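Local structure of NADPH-dependent nitro/flavin reductase (Bacillus subtilis, 3N2S) at residues A[14-19]-A[165-170]; A[65-70]-A[133-138]. The protein uses NADPH, through a bound flavin mononucleotide, to reduce free flavin, nitroaromatic compounds, quinones and azo dyes, and works as a homodimer. All coordinates share one frame; numbering follows the deposited sequence.

Contact 1 of 2, residues A[14-19]-A[165-170]. With FMN (flavin mononucleotide), chain E.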
loop_
_atom_site.group_PDB
_atom_site.type_symbol
_atom_site.label_atom_id
_atom_site.label_comp_id
_atom_site.label_asym_id
_atom_site.label_seq_id
_atom_site.Cartn_x
_atom_site.Cartn_y
_atom_site.Cartn_z
ATOM N N ILE A 14 11.922 10.616 -8.951
ATOM C CA ILE A 14 13.019 11.569 -9.054
ATOM C C ILE A 14 14.240 10.917 -8.404
ATOM O O ILE A 14 14.190 10.476 -7.243
ATOM C CB ILE A 14 12.630 12.945 -8.421
ATOM C CG1 ILE A 14 11.459 13.621 -9.190
ATOM C CG2 ILE A 14 13.852 13.856 -8.276
ATOM C CD1 ILE A 14 11.707 13.984 -10.716
ATOM N N ARG A 15 15.319 10.815 -9.171
ATOM C CA ARG A 15 16.524 10.159 -8.684
ATOM C C ARG A 15 17.720 11.114 -8.645
ATOM O O ARG A 15 18.852 10.681 -8.462
ATOM C CB ARG A 15 16.819 8.900 -9.523
ATOM C CG ARG A 15 15.752 7.826 -9.376
ATOM C CD ARG A 15 16.075 6.624 -10.255
ATOM N NE ARG A 15 15.065 5.574 -10.101
ATOM C CZ ARG A 15 13.954 5.495 -10.823
ATOM N NH1 ARG A 15 13.717 6.377 -11.790
ATOM N NH2 ARG A 15 13.096 4.501 -10.624
ATOM N N SER A 16 17.451 12.419 -8.788
ATOM C CA SER A 16 18.491 13.441 -8.743
ATOM C C SER A 16 17.949 14.602 -7.930
ATOM O O SER A 16 17.016 15.286 -8.347
ATOM C CB SER A 16 18.895 13.868 -10.154
ATOM O OG SER A 16 19.946 14.816 -10.078
ATOM N N PHE A 17 18.520 14.801 -6.762
ATOM C CA PHE A 17 18.077 15.835 -5.830
ATOM C C PHE A 17 19.164 16.828 -5.512
ATOM O O PHE A 17 20.330 16.478 -5.575
ATOM C CB PHE A 17 17.637 15.188 -4.498
ATOM C CG PHE A 17 16.488 14.223 -4.582
ATOM C CD1 PHE A 17 15.180 14.684 -4.751
ATOM C CD2 PHE A 17 16.695 12.856 -4.416
ATOM C CE1 PHE A 17 14.095 13.791 -4.749
ATOM C CE2 PHE A 17 15.619 11.961 -4.450
ATOM C CZ PHE A 17 14.325 12.434 -4.608
ATOM N N THR A 18 18.780 18.038 -5.071
ATOM C CA THR A 18 19.763 19.041 -4.615
ATOM C C THR A 18 20.149 18.646 -3.179
ATOM O O THR A 18 19.485 17.795 -2.590
ATOM C CB THR A 18 19.153 20.444 -4.598
ATOM O OG1 THR A 18 18.215 20.537 -3.518
ATOM C CG2 THR A 18 18.513 20.845 -5.942
ATOM N N ASP A 19 21.157 19.320 -2.590
ATOM C CA ASP A 19 21.581 19.042 -1.217
ATOM C C ASP A 19 20.685 19.728 -0.162
ATOM O O ASP A 19 20.949 19.589 1.037
ATOM C CB ASP A 19 23.068 19.422 -1.027
ATOM C CG ASP A 19 23.437 20.871 -1.336
ATOM O OD1 ASP A 19 22.534 21.654 -1.727
ATOM O OD2 ASP A 19 24.638 21.211 -1.234
ATOM N N HIS A 165 14.304 18.141 -3.114
ATOM C CA HIS A 165 14.121 19.179 -4.128
ATOM C C HIS A 165 14.733 18.619 -5.396
ATOM O O HIS A 165 15.910 18.276 -5.382
ATOM C CB HIS A 165 14.830 20.489 -3.702
ATOM C CG HIS A 165 14.195 21.131 -2.507
ATOM N ND1 HIS A 165 13.128 21.992 -2.644
ATOM C CD2 HIS A 165 14.457 20.967 -1.187
ATOM C CE1 HIS A 165 12.790 22.345 -1.414
ATOM N NE2 HIS A 165 13.562 21.758 -0.506
ATOM N N PRO A 166 13.959 18.411 -6.482
ATOM C CA PRO A 166 14.559 17.804 -7.677
ATOM C C PRO A 166 15.643 18.666 -8.336
ATOM O O PRO A 166 15.476 19.879 -8.434
ATOM C CB PRO A 166 13.355 17.586 -8.604
ATOM C CG PRO A 166 12.131 17.702 -7.714
ATOM C CD PRO A 166 12.527 18.700 -6.684
ATOM N N ALA A 167 16.749 18.034 -8.751
ATOM C CA ALA A 167 17.853 18.671 -9.480
ATOM C C ALA A 167 17.633 18.434 -11.001
ATOM O O ALA A 167 18.177 19.151 -11.835
ATOM C CB ALA A 167 19.179 18.084 -9.042
ATOM N N ASN A 168 16.823 17.415 -11.336
ATOM C CA ASN A 168 16.440 17.010 -12.692
ATOM C C ASN A 168 15.012 16.459 -12.582
ATOM O O ASN A 168 14.754 15.638 -11.697
ATOM C CB ASN A 168 17.416 15.939 -13.221
ATOM C CG ASN A 168 17.220 15.516 -14.657
ATOM O OD1 ASN A 168 16.146 15.057 -15.078
ATOM N ND2 ASN A 168 18.294 15.591 -15.430
ATOM N N LEU A 169 14.086 16.929 -13.436
ATOM C CA LEU A 169 12.679 16.510 -13.390
ATOM C C LEU A 169 12.356 15.202 -14.100
ATOM O O LEU A 169 11.242 14.699 -13.938
ATOM C CB LEU A 169 11.711 17.631 -13.832
ATOM C CG LEU A 169 11.649 18.909 -12.964
ATOM C CD1 LEU A 169 10.927 20.023 -13.691
ATOM C CD2 LEU A 169 10.980 18.656 -11.594
ATOM N N SER A 170 13.318 14.649 -14.877
ATOM C CA SER A 170 13.156 13.398 -15.617
ATOM C C SER A 170 11.895 13.478 -16.530
ATOM O O SER A 170 11.558 14.556 -17.033
ATOM C CB SER A 170 13.117 12.211 -14.640
ATOM O OG SER A 170 12.973 10.957 -15.284
HETATM N N1 FMN E . 13.317 2.891 -7.971
HETATM C C2 FMN E . 14.655 2.850 -7.733
HETATM O O2 FMN E . 15.440 3.556 -8.393
HETATM N N3 FMN E . 15.164 2.035 -6.771
HETATM C C4 FMN E . 14.455 1.215 -5.928
HETATM O O4 FMN E . 14.978 0.504 -5.061
HETATM C C4A FMN E . 12.988 1.239 -6.125
HETATM N N5 FMN E . 12.207 0.544 -5.335
HETATM C C5A FMN E . 10.815 0.732 -5.471
HETATM C C6 FMN E . 9.974 0.070 -4.539
HETATM C C7 FMN E . 8.604 0.291 -4.541
HETATM C C7M FMN E . 7.748 -0.351 -3.459
HETATM C C8 FMN E . 8.008 1.109 -5.579
HETATM C C8M FMN E . 6.536 1.316 -5.662
HETATM C C9 FMN E . 8.835 1.760 -6.542
HETATM C C9A FMN E . 10.236 1.575 -6.525
HETATM N N10 FMN E . 11.129 2.266 -7.386
HETATM C C10 FMN E . 12.478 2.185 -7.228
HETATM C "C1'" FMN E . 10.579 3.154 -8.434
HETATM C "C2'" FMN E . 10.040 2.303 -9.593
HETATM O "O2'" FMN E . 11.124 1.865 -10.300
HETATM C "C3'" FMN E . 9.210 3.232 -10.475
HETATM O "O3'" FMN E . 8.080 3.683 -9.670
HETATM C "C4'" FMN E . 8.743 2.531 -11.827
HETATM O "O4'" FMN E . 9.897 2.457 -12.687
HETATM C "C5'" FMN E . 7.722 3.449 -12.555
HETATM O "O5'" FMN E . 8.399 4.715 -12.814
HETATM P P FMN E . 7.761 6.129 -12.360
HETATM O O1P FMN E . 6.432 6.322 -13.046
HETATM O O2P FMN E . 8.900 7.043 -12.756
HETATM O O3P FMN E . 7.715 6.035 -10.825
HETATM O O HOH W 1 15.734 12.712 -11.417
HETATM O O HOH W 2 16.752 17.876 -1.542
#

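Contact 2 of 2, residues A[65-70]-A[133-138]. With FMN (flavin mononucleotide), chain E.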
loop_
_atom_site.group_PDB
_atom_site.type_symbol
_atom_site.label_atom_id
_atom_site.label_comp_id
_atom_site.label_asym_id
_atom_site.label_seq_id
_atom_site.Cartn_x
_atom_site.Cartn_y
_atom_site.Cartn_z
ATOM N N GLY A 65 21.775 -1.516 -3.037
ATOM C CA GLY A 65 22.447 -1.793 -4.298
ATOM C C GLY A 65 23.145 -0.576 -4.887
ATOM O O GLY A 65 23.207 -0.440 -6.110
ATOM N N ASN A 66 23.681 0.311 -4.030
ATOM C CA ASN A 66 24.369 1.557 -4.409
ATOM C C ASN A 66 23.461 2.523 -5.157
ATOM O O ASN A 66 23.584 2.735 -6.369
ATOM C CB ASN A 66 25.701 1.298 -5.150
ATOM C CG ASN A 66 26.674 0.540 -4.298
ATOM O OD1 ASN A 66 27.092 0.998 -3.248
ATOM N ND2 ASN A 66 26.994 -0.654 -4.704
ATOM N N GLN A 67 22.499 3.075 -4.423
ATOM C CA GLN A 67 21.542 4.001 -4.986
ATOM C C GLN A 67 21.868 5.356 -4.363
ATOM O O GLN A 67 21.574 5.564 -3.194
ATOM C CB GLN A 67 20.108 3.522 -4.708
ATOM C CG GLN A 67 19.850 2.123 -5.279
ATOM C CD GLN A 67 18.387 1.815 -5.415
ATOM O OE1 GLN A 67 17.628 2.632 -5.919
ATOM N NE2 GLN A 67 17.970 0.622 -5.002
ATOM N N PRO A 68 22.568 6.253 -5.102
ATOM C CA PRO A 68 23.044 7.521 -4.501
ATOM C C PRO A 68 21.989 8.497 -3.997
ATOM O O PRO A 68 22.262 9.303 -3.104
ATOM C CB PRO A 68 23.910 8.144 -5.611
ATOM C CG PRO A 68 23.413 7.514 -6.874
ATOM C CD PRO A 68 23.048 6.111 -6.489
ATOM N N TYR A 69 20.790 8.425 -4.566
ATOM C CA TYR A 69 19.639 9.239 -4.209
ATOM C C TYR A 69 19.027 8.824 -2.849
ATOM O O TYR A 69 18.109 9.475 -2.369
ATOM C CB TYR A 69 18.615 9.280 -5.351
ATOM C CG TYR A 69 18.483 7.975 -6.121
ATOM C CD1 TYR A 69 17.445 7.083 -5.848
ATOM C CD2 TYR A 69 19.374 7.651 -7.146
ATOM C CE1 TYR A 69 17.309 5.891 -6.563
ATOM C CE2 TYR A 69 19.261 6.453 -7.855
ATOM C CZ TYR A 69 18.221 5.577 -7.559
ATOM O OH TYR A 69 18.093 4.421 -8.280
ATOM N N VAL A 70 19.609 7.808 -2.196
ATOM C CA VAL A 70 19.244 7.369 -0.838
ATOM C C VAL A 70 20.077 8.264 0.114
ATOM O O VAL A 70 19.575 8.672 1.163
ATOM C CB VAL A 70 19.552 5.852 -0.632
ATOM C CG1 VAL A 70 19.558 5.464 0.852
ATOM C CG2 VAL A 70 18.556 4.984 -1.409
ATOM N N CYS A 133 11.168 9.055 -4.570
ATOM C CA CYS A 133 11.533 7.773 -5.151
ATOM C C CYS A 133 11.453 6.717 -4.070
ATOM O O CYS A 133 12.104 6.843 -3.028
ATOM C CB CYS A 133 12.896 7.770 -5.850
ATOM S SG CYS A 133 13.166 6.307 -6.893
ATOM N N TYR A 134 10.605 5.698 -4.302
ATOM C CA TYR A 134 10.495 4.553 -3.386
ATOM C C TYR A 134 11.759 3.729 -3.544
ATOM O O TYR A 134 12.317 3.684 -4.635
ATOM C CB TYR A 134 9.306 3.678 -3.764
ATOM C CG TYR A 134 7.976 4.181 -3.268
ATOM C CD1 TYR A 134 7.384 3.637 -2.133
ATOM C CD2 TYR A 134 7.289 5.186 -3.950
ATOM C CE1 TYR A 134 6.152 4.090 -1.673
ATOM C CE2 TYR A 134 6.046 5.632 -3.514
ATOM C CZ TYR A 134 5.488 5.089 -2.366
ATOM O OH TYR A 134 4.262 5.497 -1.948
ATOM N N ILE A 135 12.238 3.099 -2.450
ATOM C CA ILE A 135 13.473 2.304 -2.448
ATOM C C ILE A 135 13.214 0.922 -1.833
ATOM O O ILE A 135 13.381 0.724 -0.630
ATOM C CB ILE A 135 14.666 3.027 -1.743
ATOM C CG1 ILE A 135 14.871 4.518 -2.261
ATOM C CG2 ILE A 135 15.983 2.159 -1.819
ATOM C CD1 ILE A 135 15.360 4.678 -3.755
ATOM N N GLY A 136 12.805 -0.001 -2.682
ATOM C CA GLY A 136 12.572 -1.395 -2.306
ATOM C C GLY A 136 13.881 -2.159 -2.209
ATOM O O GLY A 136 13.911 -3.255 -1.656
ATOM N N GLY A 137 14.952 -1.576 -2.757
ATOM C CA GLY A 137 16.303 -2.123 -2.749
ATOM C C GLY A 137 16.813 -2.496 -1.371
ATOM O O GLY A 137 17.630 -3.412 -1.248
ATOM N N ILE A 138 16.308 -1.831 -0.310
ATOM C CA ILE A 138 16.666 -2.171 1.085
ATOM C C ILE A 138 16.302 -3.647 1.421
ATOM O O ILE A 138 16.923 -4.246 2.305
ATOM C CB ILE A 138 16.095 -1.181 2.147
ATOM C CG1 ILE A 138 14.551 -1.221 2.212
ATOM C CG2 ILE A 138 16.644 0.239 1.948
ATOM C CD1 ILE A 138 13.955 -0.628 3.489
HETATM N N1 FMN E . 13.317 2.891 -7.971
HETATM C C2 FMN E . 14.655 2.850 -7.733
HETATM O O2 FMN E . 15.440 3.556 -8.393
HETATM N N3 FMN E . 15.164 2.035 -6.771
HETATM C C4 FMN E . 14.455 1.215 -5.928
HETATM O O4 FMN E . 14.978 0.504 -5.061
HETATM C C4A FMN E . 12.988 1.239 -6.125
HETATM N N5 FMN E . 12.207 0.544 -5.335
HETATM C C5A FMN E . 10.815 0.732 -5.471
HETATM C C6 FMN E . 9.974 0.070 -4.539
HETATM C C7 FMN E . 8.604 0.291 -4.541
HETATM C C7M FMN E . 7.748 -0.351 -3.459
HETATM C C8 FMN E . 8.008 1.109 -5.579
HETATM C C8M FMN E . 6.536 1.316 -5.662
HETATM C C9 FMN E . 8.835 1.760 -6.542
HETATM C C9A FMN E . 10.236 1.575 -6.525
HETATM N N10 FMN E . 11.129 2.266 -7.386
HETATM C C10 FMN E . 12.478 2.185 -7.228
HETATM C "C1'" FMN E . 10.579 3.154 -8.434
HETATM C "C2'" FMN E . 10.040 2.303 -9.593
HETATM O "O2'" FMN E . 11.124 1.865 -10.300
HETATM C "C3'" FMN E . 9.210 3.232 -10.475
HETATM O "O3'" FMN E . 8.080 3.683 -9.670
HETATM C "C4'" FMN E . 8.743 2.531 -11.827
HETATM O "O4'" FMN E . 9.897 2.457 -12.687
HETATM C "C5'" FMN E . 7.722 3.449 -12.555
HETATM O "O5'" FMN E . 8.399 4.715 -12.814
HETATM P P FMN E . 7.761 6.129 -12.360
HETATM O O1P FMN E . 6.432 6.322 -13.046
HETATM O O2P FMN E . 8.900 7.043 -12.756
HETATM O O3P FMN E . 7.715 6.035 -10.825
#

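Contact 1 of 2, residues A[14-19]-A[165-170]
Ser16 and Ala167, and beside them Thr18 and His165, join two loops through an isolated beta bridge centred on Phe17 and Pro166, at the margin of the nitroreductase fold. Ala167 N donates to Ser16 O (2.8 Å) and Thr18 N to His165 O. Pro166, which has no N-H to give, fits the bridge because its neighbours supply both bonds. Packing is tight on the inner side. Ile14 lies buried with CG2 anti to the backbone N, a placement that brings this methyl 3.8 Å from Pro166 CB; its other branch reaches on, setting CD1 3.3 Å from Leu169 O, a carbonyl that also receives Arg12 NH2. The Phe17 ring presents an edge to His165 O, which lies in the ring plane 3.7 Å from CD1. The backbone N of Asn168 is buried by the contact and has no partner in the model. The outer side is looser and wetter. There Ser16 OG rests against the Ala167 methyl, and such short side chains let the two backbones stay within bonding distance. One water accepts from Arg15 N and donates to Asn168 O; a second accepts from His165 N and donates to Thr18 O, so water completes the backbone pairing at both places. Asn168 folds its own loop into an Asx turn, OD1 taking Ser170 N in the carbonyl plane. Arg15 turns from the bridge to the flavin, its extended chain ending with NE 2.7 Å from FMN O2 and NH2 3.1 Å from FMN N1.

Contact 2 of 2, residues A[65-70]-A[133-138]
Tyr69 and Ile135 cross at an angle, the ring edge of the tyrosine meeting the tip of the isoleucine: Ile135 CD1 lies near the ring plane, 3.6 Å from Tyr69 CE1. In Ile135, CG1 stands anti to the carbonyl carbon (chi1 -50°), and the second torsion, -68°, turns CD1 up against both the tyrosine and Gln67 OE1. Lower on the same side chain, CG1 and CG2 both touch Val70 CG2, so a branched apolar residue fills the space between loop 65-70 and strand 131-135, with Phe76 also against it. Cys133 approaches the Tyr69 ring obliquely, its SG 5.2 Å from the centroid in a sulfur-aromatic contact. No hydrogen bond crosses directly between the segments; the flavin supplies the polar link. Gln67 CB covers part of one face of the Tyr69 ring, and its extended chain brings the amide to the pyrimidine end of FMN. There OE1 accepts from FMN N3 (2.7 Å) and NE2 donates to FMN O4 (3.0 Å), a pairing that fits a carboxamide, which offers an acceptor and a donor side by side. NE2 also bonds to Ala64 O, which would help fix the rotation of the amide. A leucine in place of Gln67 would probably leave FMN N3 without this acceptor and Ala64 O without its donor. Tyr69 OH donates to FMN O2, and Gly137 N gives FMN O4 a second bond. Gly136 N points to FMN N5 (2.8 Å), and a side chain at Gly136 would collide with FMN C6. Amide, phenol and backbone N-H groups thus read the flavin edge from O2 to N5, as befits the FMN site of a nitroreductase-family enzyme.

Overall arrangement
Contacts 1 and 2 lie about 14 Å apart between centres, on the same side of the chain's centre, contact 1 nearer the periphery and contact 2 more buried. Along the chain the order is 14-19, 65-70, 133-138, 165-170, so both pieces of contact 2 fall between those of contact 1. The antiparallel sheet relates them: 133-138 starts on strand 131-135, outermost within this chain, whereas loop 165-170 follows the adjacent strand 155-164. The contacts also touch directly, with Ile14 O packed on Cys133 CB and Arg15 O on Tyr69 CD2. Both reach the same FMN, whose site is completed by residues such as Thr39 of the second subunit, so distant chain regions and both subunits build one flavin pocket.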